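Local coordinates for protein tungsten formylmethanofuran dehydrogenase subunit E (Syntrophus aciditrophicus, PDB 3D00) that binds zinc through a C-terminal treble-clef finger and, as an FmdE-like protein, is probably related to the formylmethanofuran dehydrogenase system of methanogenesis, at residues Gly97-Asp103 against Ile142-Val148; Ala27-Gly33 against Cys59-Ala63; Ile32-Met36 against Gly139-Leu143. All blocks are in the same frame, centred on the assembly; numbering follows the deposited sequence. Where two conformers were deposited one is given.

Interaction 1. Residues Gly97-Asp103 against Ile142-Val148; sequences GVRVFLD and ILELRNV
Two antiparallel strands pair at one edge of the mixed sheet of the FmdE alpha+beta core. Strand 143-149 is outermost within the chain and lies beside 96-102. The short axes approach to 4.4 Å, with 148° between their directions. Gly97-Val148, Arg99-Arg146 and Phe101-Glu144 are the hydrogen-bonded pairs. Val98-Asn147, Val100-Leu145 and Leu102-Leu143 are non-hydrogen-bonded pairs. Gly97 N reaches Val148 O at 2.8 Å, and Arg99 N reaches Arg146 O at 2.8 Å. Past the last pair, Asp103 N bonds Ile142 O at 2.8 Å.

Side chains alternate between two faces, but those of Leu102 and Leu143 diverge. Val98 (m), Val100 (t) and Leu145 share one face. Leu145 CD2 lies 3.7 Å from Val98 CB and 3.8 Å from Val100 CG2. On this side Val100 meets Ala40 of helix 28-42.

The other face carries Arg99, Phe101, Glu144, Arg146 and Val148. Arg99 is extended (chi1 to chi3 all t), and its CB packs at 3.8 Å on Val148 CG1. Arg146 starts t, t and bends at chi3 (p), so its NH2 comes 3.1 Å from Arg99 NH1. These like charges are offset by acid: Arg99 forms salt bridges with Glu55 and with Glu171 of the second subunit, which Arg146 reaches only weakly. Phe101 takes chi1 p, which turns its ring toward strand 143-149. Phe101 CE1 lies over one face of the Arg146 guanidinium. Glu144 CB lies over the ring face in a CH-pi contact, 4.1 Å from the Phe101 centroid. Glu144 (t, p) folds back, so that its OE1 accepts Leu145 N at 2.9 Å.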
loop_
_atom_site.group_PDB
_atom_site.type_symbol
_atom_site.label_atom_id
_atom_site.label_comp_id
_atom_site.label_asym_id
_atom_site.label_seq_id
_atom_site.Cartn_x
_atom_site.Cartn_y
_atom_site.Cartn_z
ATOM N N GLY A 97 -16.686 -4.163 -12.933
ATOM C CA GLY A 97 -15.294 -4.580 -13.169
ATOM C C GLY A 97 -15.113 -6.067 -13.336
ATOM O O GLY A 97 -16.057 -6.796 -13.585
ATOM N N VAL A 98 -13.871 -6.514 -13.160
ATOM C CA VAL A 98 -13.518 -7.907 -13.335
ATOM C C VAL A 98 -12.658 -8.334 -12.181
ATOM O O VAL A 98 -11.800 -7.602 -11.774
ATOM C CB VAL A 98 -12.786 -8.170 -14.691
ATOM C CG1 VAL A 98 -13.673 -7.790 -15.810
ATOM C CG2 VAL A 98 -11.514 -7.383 -14.806
ATOM N N ARG A 99 -12.933 -9.530 -11.669
ATOM C CA ARG A 99 -12.154 -10.122 -10.620
ATOM C C ARG A 99 -11.377 -11.277 -11.186
ATOM O O ARG A 99 -11.926 -12.086 -11.951
ATOM C CB ARG A 99 -13.066 -10.653 -9.548
ATOM C CG ARG A 99 -12.354 -11.212 -8.356
ATOM C CD ARG A 99 -13.454 -11.663 -7.394
ATOM N NE ARG A 99 -12.908 -12.122 -6.137
ATOM C CZ ARG A 99 -12.721 -13.378 -5.815
ATOM N NH1 ARG A 99 -13.059 -14.321 -6.660
ATOM N NH2 ARG A 99 -12.166 -13.675 -4.648
ATOM N N VAL A 100 -10.105 -11.364 -10.779
ATOM C CA VAL A 100 -9.216 -12.410 -11.221
ATOM C C VAL A 100 -8.660 -13.101 -10.004
ATOM O O VAL A 100 -8.250 -12.465 -9.045
ATOM C CB VAL A 100 -8.032 -11.887 -12.091
ATOM C CG1 VAL A 100 -7.217 -13.076 -12.595
ATOM C CG2 VAL A 100 -8.535 -11.048 -13.234
ATOM N N PHE A 101 -8.641 -14.418 -10.081
ATOM C CA PHE A 101 -8.160 -15.238 -9.031
ATOM C C PHE A 101 -7.549 -16.534 -9.585
ATOM O O PHE A 101 -7.655 -16.838 -10.782
ATOM C CB PHE A 101 -9.318 -15.518 -8.053
ATOM C CG PHE A 101 -10.523 -16.224 -8.657
ATOM C CD1 PHE A 101 -11.458 -15.530 -9.372
ATOM C CD2 PHE A 101 -10.719 -17.571 -8.459
ATOM C CE1 PHE A 101 -12.574 -16.172 -9.884
ATOM C CE2 PHE A 101 -11.837 -18.232 -8.970
ATOM C CZ PHE A 101 -12.760 -17.522 -9.681
ATOM N N LEU A 102 -6.904 -17.284 -8.700
ATOM C CA LEU A 102 -6.287 -18.551 -9.066
ATOM C C LEU A 102 -7.307 -19.700 -9.038
ATOM O O LEU A 102 -8.128 -19.806 -8.130
ATOM C CB LEU A 102 -5.091 -18.857 -8.162
ATOM C CG LEU A 102 -3.718 -18.364 -8.642
ATOM C CD1 LEU A 102 -3.871 -16.938 -9.044
ATOM C CD2 LEU A 102 -2.620 -18.542 -7.561
ATOM N N ASP A 103 -7.223 -20.539 -10.059
ATOM C CA ASP A 103 -8.110 -21.671 -10.267
ATOM C C ASP A 103 -7.245 -22.927 -10.055
ATOM O O ASP A 103 -6.487 -23.333 -10.937
ATOM C CB ASP A 103 -8.664 -21.589 -11.699
ATOM C CG ASP A 103 -9.938 -22.407 -11.918
ATOM O OD1 ASP A 103 -10.856 -22.367 -11.074
ATOM O OD2 ASP A 103 -10.032 -23.059 -12.994
ATOM N N ILE A 142 -3.447 -20.648 -15.140
ATOM C CA ILE A 142 -3.925 -20.989 -13.806
ATOM C C ILE A 142 -4.908 -19.968 -13.222
ATOM O O ILE A 142 -5.315 -20.072 -12.065
ATOM C CB ILE A 142 -2.743 -21.177 -12.866
ATOM C CG1 ILE A 142 -1.832 -19.942 -12.873
ATOM C CG2 ILE A 142 -1.968 -22.428 -13.305
ATOM C CD1 ILE A 142 -0.916 -19.833 -11.650
ATOM N N LEU A 143 -5.330 -19.023 -14.051
ATOM C CA LEU A 143 -6.214 -17.938 -13.618
ATOM C C LEU A 143 -7.674 -18.102 -14.078
ATOM O O LEU A 143 -7.931 -18.718 -15.100
ATOM C CB LEU A 143 -5.621 -16.617 -14.122
ATOM C CG LEU A 143 -4.185 -16.357 -13.675
ATOM C CD1 LEU A 143 -3.731 -15.018 -14.225
ATOM C CD2 LEU A 143 -4.067 -16.398 -12.187
ATOM N N GLU A 144 -8.619 -17.606 -13.286
ATOM C CA GLU A 144 -10.016 -17.489 -13.704
ATOM C C GLU A 144 -10.484 -16.050 -13.515
ATOM O O GLU A 144 -10.007 -15.339 -12.661
ATOM C CB GLU A 144 -10.944 -18.443 -12.931
ATOM C CG GLU A 144 -12.343 -18.689 -13.578
ATOM C CD GLU A 144 -12.315 -18.911 -15.127
ATOM O OE1 GLU A 144 -12.331 -17.913 -15.918
ATOM O OE2 GLU A 144 -12.269 -20.084 -15.575
ATOM N N LEU A 145 -11.467 -15.662 -14.301
ATOM C CA LEU A 145 -11.948 -14.286 -14.386
ATOM C C LEU A 145 -13.443 -14.313 -14.125
ATOM O O LEU A 145 -14.129 -15.246 -14.546
ATOM C CB LEU A 145 -11.756 -13.821 -15.815
ATOM C CG LEU A 145 -10.913 -12.696 -16.352
ATOM C CD1 LEU A 145 -11.156 -12.750 -17.884
ATOM C CD2 LEU A 145 -11.332 -11.390 -15.787
ATOM N N ARG A 146 -13.974 -13.292 -13.485
ATOM C CA ARG A 146 -15.413 -13.205 -13.329
ATOM C C ARG A 146 -15.817 -11.753 -13.340
ATOM O O ARG A 146 -15.160 -10.958 -12.706
ATOM C CB ARG A 146 -15.815 -13.831 -11.998
ATOM C CG ARG A 146 -17.154 -13.400 -11.515
ATOM C CD ARG A 146 -17.749 -14.406 -10.579
ATOM N NE ARG A 146 -16.997 -14.470 -9.325
ATOM C CZ ARG A 146 -16.404 -15.569 -8.826
ATOM N NH1 ARG A 146 -16.438 -16.754 -9.447
ATOM N NH2 ARG A 146 -15.772 -15.464 -7.662
ATOM N N ASN A 147 -16.872 -11.407 -14.065
ATOM C CA ASN A 147 -17.452 -10.072 -13.964
ATOM C C ASN A 147 -18.039 -9.803 -12.577
ATOM O O ASN A 147 -18.737 -10.661 -11.998
ATOM C CB ASN A 147 -18.532 -9.875 -15.038
ATOM C CG ASN A 147 -17.969 -9.993 -16.428
ATOM O OD1 ASN A 147 -16.783 -9.671 -16.646
ATOM N ND2 ASN A 147 -18.793 -10.469 -17.376
ATOM N N VAL A 148 -17.761 -8.607 -12.047
ATOM C CA VAL A 148 -18.278 -8.201 -10.748
ATOM C C VAL A 148 -18.809 -6.765 -10.787
ATOM O O VAL A 148 -18.435 -5.980 -11.643
ATOM C CB VAL A 148 -17.195 -8.355 -9.622
ATOM C CG1 VAL A 148 -16.769 -9.810 -9.466
ATOM C CG2 VAL A 148 -15.972 -7.417 -9.839
#

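Interaction 2. Residues Ala27-Gly33 against Cys59-Ala63; sequences APGVLIG and CLPDA
Cys59 and Val30, each with 67 Å² buried, and Ala63, with 44 Å², make most of this close packing of two helix starts in the FmdE core. Ala27 is the N-cap of helix 28-42, and Cys59 is the N-cap of helix 60-67. The CA atoms of Val30 and Cys59 are 5.1 Å apart, the closest CA pair of the two segments.

Cys59 has positive phi (72/-54) and chi1 m. Its side chain points at the first turn of helix 28-42. Its CB is 3.8 Å from Gly29 C, and its SG is 3.9 Å from Ala27 CB. Val30 is t and leans sideways into the gap. Its CG2 is 3.5 Å from both O and CB of Cys59. Its CG1 is 4.0 Å from Ala63 N.

Ala63 CB points across to Gly33 C at 3.6 Å. Leu60 starts away, but its CD1 curls back to 3.4 Å from Gly33 CA. A beta carbon on Gly29 would strike Cys59 CB, and one on Gly33 would strike Ala63 CB and Leu60 CD1. The side chain of Asp62 bonds Thr71 and Gly73 of the second subunit.

The contact between the segments is apolar van der Waals packing, so its closeness depends on small residues, with glycine backbone serving as the contact surface.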
loop_
_atom_site.group_PDB
_atom_site.type_symbol
_atom_site.label_atom_id
_atom_site.label_comp_id
_atom_site.label_asym_id
_atom_site.label_seq_id
_atom_site.Cartn_x
_atom_site.Cartn_y
_atom_site.Cartn_z
ATOM N N ALA A 27 9.094 -12.433 -5.753
ATOM C CA ALA A 27 8.235 -13.355 -5.033
ATOM C C ALA A 27 7.243 -13.966 -5.992
ATOM O O ALA A 27 6.717 -13.265 -6.847
ATOM C CB ALA A 27 7.517 -12.653 -3.915
ATOM N N PRO A 28 6.984 -15.286 -5.871
ATOM C CA PRO A 28 5.958 -15.938 -6.694
ATOM C C PRO A 28 4.644 -15.177 -6.781
ATOM O O PRO A 28 4.104 -15.057 -7.855
ATOM C CB PRO A 28 5.746 -17.283 -5.989
ATOM C CG PRO A 28 7.041 -17.572 -5.347
ATOM C CD PRO A 28 7.650 -16.248 -4.972
ATOM N N GLY A 29 4.152 -14.677 -5.647
ATOM C CA GLY A 29 2.903 -13.946 -5.567
ATOM C C GLY A 29 2.826 -12.712 -6.437
ATOM O O GLY A 29 1.793 -12.432 -7.046
ATOM N N VAL A 30 3.923 -11.961 -6.512
ATOM C CA VAL A 30 3.965 -10.733 -7.315
ATOM C C VAL A 30 4.142 -11.067 -8.790
ATOM O O VAL A 30 3.633 -10.387 -9.637
ATOM C CB VAL A 30 5.073 -9.785 -6.845
ATOM C CG1 VAL A 30 4.949 -8.452 -7.551
ATOM C CG2 VAL A 30 4.963 -9.598 -5.369
ATOM N N LEU A 31 4.865 -12.138 -9.080
ATOM C CA LEU A 31 4.972 -12.677 -10.454
ATOM C C LEU A 31 3.585 -13.148 -10.960
ATOM O O LEU A 31 3.088 -12.704 -12.020
ATOM C CB LEU A 31 6.022 -13.827 -10.485
ATOM C CG LEU A 31 7.488 -13.468 -10.238
ATOM C CD1 LEU A 31 8.368 -14.694 -10.097
ATOM C CD2 LEU A 31 7.971 -12.609 -11.360
ATOM N N ILE A 32 2.939 -14.017 -10.180
ATOM C CA ILE A 32 1.617 -14.480 -10.543
ATOM C C ILE A 32 0.699 -13.252 -10.644
ATOM O O ILE A 32 -0.036 -13.123 -11.600
ATOM C CB ILE A 32 1.080 -15.562 -9.583
ATOM C CG1 ILE A 32 1.959 -16.821 -9.663
ATOM C CG2 ILE A 32 -0.356 -15.932 -9.957
ATOM C CD1 ILE A 32 1.597 -17.864 -8.612
ATOM N N GLY A 33 0.797 -12.357 -9.668
ATOM C CA GLY A 33 0.092 -11.101 -9.612
ATOM C C GLY A 33 0.161 -10.308 -10.881
ATOM O O GLY A 33 -0.830 -9.708 -11.253
ATOM N N CYS A 59 1.810 -9.534 -1.257
ATOM C CA CYS A 59 2.357 -9.559 -2.616
ATOM C C CYS A 59 1.514 -8.877 -3.670
ATOM O O CYS A 59 1.994 -8.037 -4.431
ATOM C CB CYS A 59 2.643 -11.006 -3.087
ATOM S SG CYS A 59 4.036 -11.754 -2.280
ATOM N N LEU A 60 0.269 -9.286 -3.748
ATOM C CA LEU A 60 -0.607 -8.836 -4.793
ATOM C C LEU A 60 -0.726 -7.324 -4.846
ATOM O O LEU A 60 -0.765 -6.770 -5.942
ATOM C CB LEU A 60 -1.971 -9.490 -4.647
ATOM C CG LEU A 60 -2.810 -9.864 -5.869
ATOM C CD1 LEU A 60 -2.020 -10.201 -7.082
ATOM C CD2 LEU A 60 -3.732 -11.022 -5.512
ATOM N N PRO A 61 -0.788 -6.619 -3.673
ATOM C CA PRO A 61 -0.777 -5.158 -3.844
ATOM C C PRO A 61 0.370 -4.557 -4.664
ATOM O O PRO A 61 0.146 -3.576 -5.357
ATOM C CB PRO A 61 -0.713 -4.662 -2.411
ATOM C CG PRO A 61 -1.413 -5.702 -1.616
ATOM C CD PRO A 61 -0.963 -6.982 -2.238
ATOM N N ASP A 62 1.580 -5.107 -4.557
ATOM C CA ASP A 62 2.729 -4.571 -5.295
ATOM C C ASP A 62 2.659 -4.793 -6.779
ATOM O O ASP A 62 3.201 -4.003 -7.526
ATOM C CB ASP A 62 4.034 -5.097 -4.726
ATOM C CG ASP A 62 4.346 -4.495 -3.357
ATOM O OD1 ASP A 62 3.633 -3.573 -2.896
ATOM O OD2 ASP A 62 5.337 -4.928 -2.746
ATOM N N ALA A 63 1.975 -5.860 -7.220
ATOM C CA ALA A 63 1.724 -6.094 -8.658
ATOM C C ALA A 63 0.861 -4.970 -9.217
ATOM O O ALA A 63 1.174 -4.373 -10.251
ATOM C CB ALA A 63 1.018 -7.442 -8.853
#

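Interaction 3. Residues Ile32-Met36 against Gly139-Leu143; sequences IGGFM and GPDIL
This is a buried apolar contact between the middle of helix 28-42 and the turn that links helix 129-138 to strand 143-149. Phe35 points at the turn. With chi1 m and chi2 -67°, it lays one ring face on Gly139. Gly139 CA sits 3.6 Å from the Phe35 ring centroid and 9° off the normal, a CH-pi contact. Gly139 has just left the helix with positive phi (54/-133). Phe35 CD1 also touches Pro140 CD at 4.1 Å. The Phe35 and Pro140 CA atoms are 5.6 Å apart.

In the alpha+beta core of FmdE proteins, the turn leads the chain from a helix into the outermost strand of the sheet within this chain. Leu143 N bonds Pro140 O at 3.0 Å within it. Leu143 (m, t) then points at the helix. Its CD1 is 3.9 Å from Phe35 CB, and its CD2 is 3.5 Å from Met36 CG. Met36, a selenomethionine, also packs on Val100 and Leu102. Ile32 CG2 meets Ile142 CD1 at 4.3 Å.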
loop_
_atom_site.group_PDB
_atom_site.type_symbol
_atom_site.label_atom_id
_atom_site.label_comp_id
_atom_site.label_asym_id
_atom_site.label_seq_id
_atom_site.Cartn_x
_atom_site.Cartn_y
_atom_site.Cartn_z
ATOM N N ILE A 32 2.939 -14.017 -10.180
ATOM C CA ILE A 32 1.617 -14.480 -10.543
ATOM C C ILE A 32 0.699 -13.252 -10.644
ATOM O O ILE A 32 -0.036 -13.123 -11.600
ATOM C CB ILE A 32 1.080 -15.562 -9.583
ATOM C CG1 ILE A 32 1.959 -16.821 -9.663
ATOM C CG2 ILE A 32 -0.356 -15.932 -9.957
ATOM C CD1 ILE A 32 1.597 -17.864 -8.612
ATOM N N GLY A 33 0.797 -12.357 -9.668
ATOM C CA GLY A 33 0.092 -11.101 -9.612
ATOM C C GLY A 33 0.161 -10.308 -10.881
ATOM O O GLY A 33 -0.830 -9.708 -11.253
ATOM N N GLY A 34 1.337 -10.282 -11.523
ATOM C CA GLY A 34 1.499 -9.667 -12.847
ATOM C C GLY A 34 0.604 -10.225 -13.941
ATOM O O GLY A 34 0.092 -9.483 -14.819
ATOM N N PHE A 35 0.483 -11.546 -13.953
ATOM C CA PHE A 35 -0.372 -12.200 -14.918
ATOM C C PHE A 35 -1.782 -11.855 -14.621
ATOM O O PHE A 35 -2.573 -11.721 -15.512
ATOM C CB PHE A 35 -0.156 -13.701 -14.914
ATOM C CG PHE A 35 1.124 -14.103 -15.549
ATOM C CD1 PHE A 35 1.321 -13.911 -16.908
ATOM C CD2 PHE A 35 2.118 -14.724 -14.811
ATOM C CE1 PHE A 35 2.490 -14.289 -17.502
ATOM C CE2 PHE A 35 3.285 -15.112 -15.398
ATOM C CZ PHE A 35 3.484 -14.886 -16.728
HETATM N N MSE A 36 -2.118 -11.751 -13.353
HETATM C CA MSE A 36 -3.480 -11.430 -12.978
HETATM C C MSE A 36 -3.911 -10.023 -13.354
HETATM O O MSE A 36 -4.984 -9.814 -13.913
HETATM C CB MSE A 36 -3.689 -11.658 -11.480
HETATM C CG MSE A 36 -3.599 -13.107 -11.099
HETATM SE SE MSE A 36 -3.365 -13.318 -9.161
HETATM C CE MSE A 36 -5.084 -13.049 -8.572
ATOM N N GLY A 139 1.771 -19.023 -16.914
ATOM C CA GLY A 139 1.257 -17.713 -17.298
ATOM C C GLY A 139 -0.158 -17.548 -16.794
ATOM O O GLY A 139 -0.464 -17.881 -15.643
ATOM N N PRO A 140 -1.053 -17.077 -17.652
ATOM C CA PRO A 140 -2.434 -16.927 -17.175
ATOM C C PRO A 140 -3.275 -18.222 -17.152
ATOM O O PRO A 140 -4.426 -18.161 -16.786
ATOM C CB PRO A 140 -3.029 -15.962 -18.200
ATOM C CG PRO A 140 -2.351 -16.380 -19.475
ATOM C CD PRO A 140 -0.915 -16.660 -19.055
ATOM N N ASP A 141 -2.726 -19.372 -17.544
ATOM C CA ASP A 141 -3.501 -20.640 -17.587
ATOM C C ASP A 141 -4.054 -21.104 -16.220
ATOM O O ASP A 141 -5.038 -21.849 -16.149
ATOM C CB ASP A 141 -2.670 -21.774 -18.219
ATOM C CG ASP A 141 -2.138 -21.438 -19.633
ATOM O OD1 ASP A 141 -2.600 -20.462 -20.254
ATOM O OD2 ASP A 141 -1.249 -22.164 -20.130
ATOM N N ILE A 142 -3.447 -20.648 -15.140
ATOM C CA ILE A 142 -3.925 -20.989 -13.806
ATOM C C ILE A 142 -4.908 -19.968 -13.222
ATOM O O ILE A 142 -5.315 -20.072 -12.065
ATOM C CB ILE A 142 -2.743 -21.177 -12.866
ATOM C CG1 ILE A 142 -1.832 -19.942 -12.873
ATOM C CG2 ILE A 142 -1.968 -22.428 -13.305
ATOM C CD1 ILE A 142 -0.916 -19.833 -11.650
ATOM N N LEU A 143 -5.330 -19.023 -14.051
ATOM C CA LEU A 143 -6.214 -17.938 -13.618
ATOM C C LEU A 143 -7.674 -18.102 -14.078
ATOM O O LEU A 143 -7.931 -18.718 -15.100
ATOM C CB LEU A 143 -5.621 -16.617 -14.122
ATOM C CG LEU A 143 -4.185 -16.357 -13.675
ATOM C CD1 LEU A 143 -3.731 -15.018 -14.225
ATOM C CD2 LEU A 143 -4.067 -16.398 -12.187
#

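In the fold
Interactions 2 and 3 are buried, while interaction 1 is partly buried at the sheet's edge within this chain. All three belong to the FmdE core, away from the zinc site. Interactions 2 and 3 share Ile32 and Gly33 of helix 28-42: Gly33 meets helix 60-67, whereas Ile32 meets the 139-143 turn. Interactions 1 and 3 share Ile142 and Leu143, and Leu102 packs on Ile32 and Met36, joining the sheet to the helix. The chemistry follows place. Backbone hydrogen bonds and charged side chains mark interaction 1; apolar packing makes the other two, on glycines in one and a phenylalanine ring in the other. Interactions 1 and 2 also touch the second subunit; interaction 3 does not.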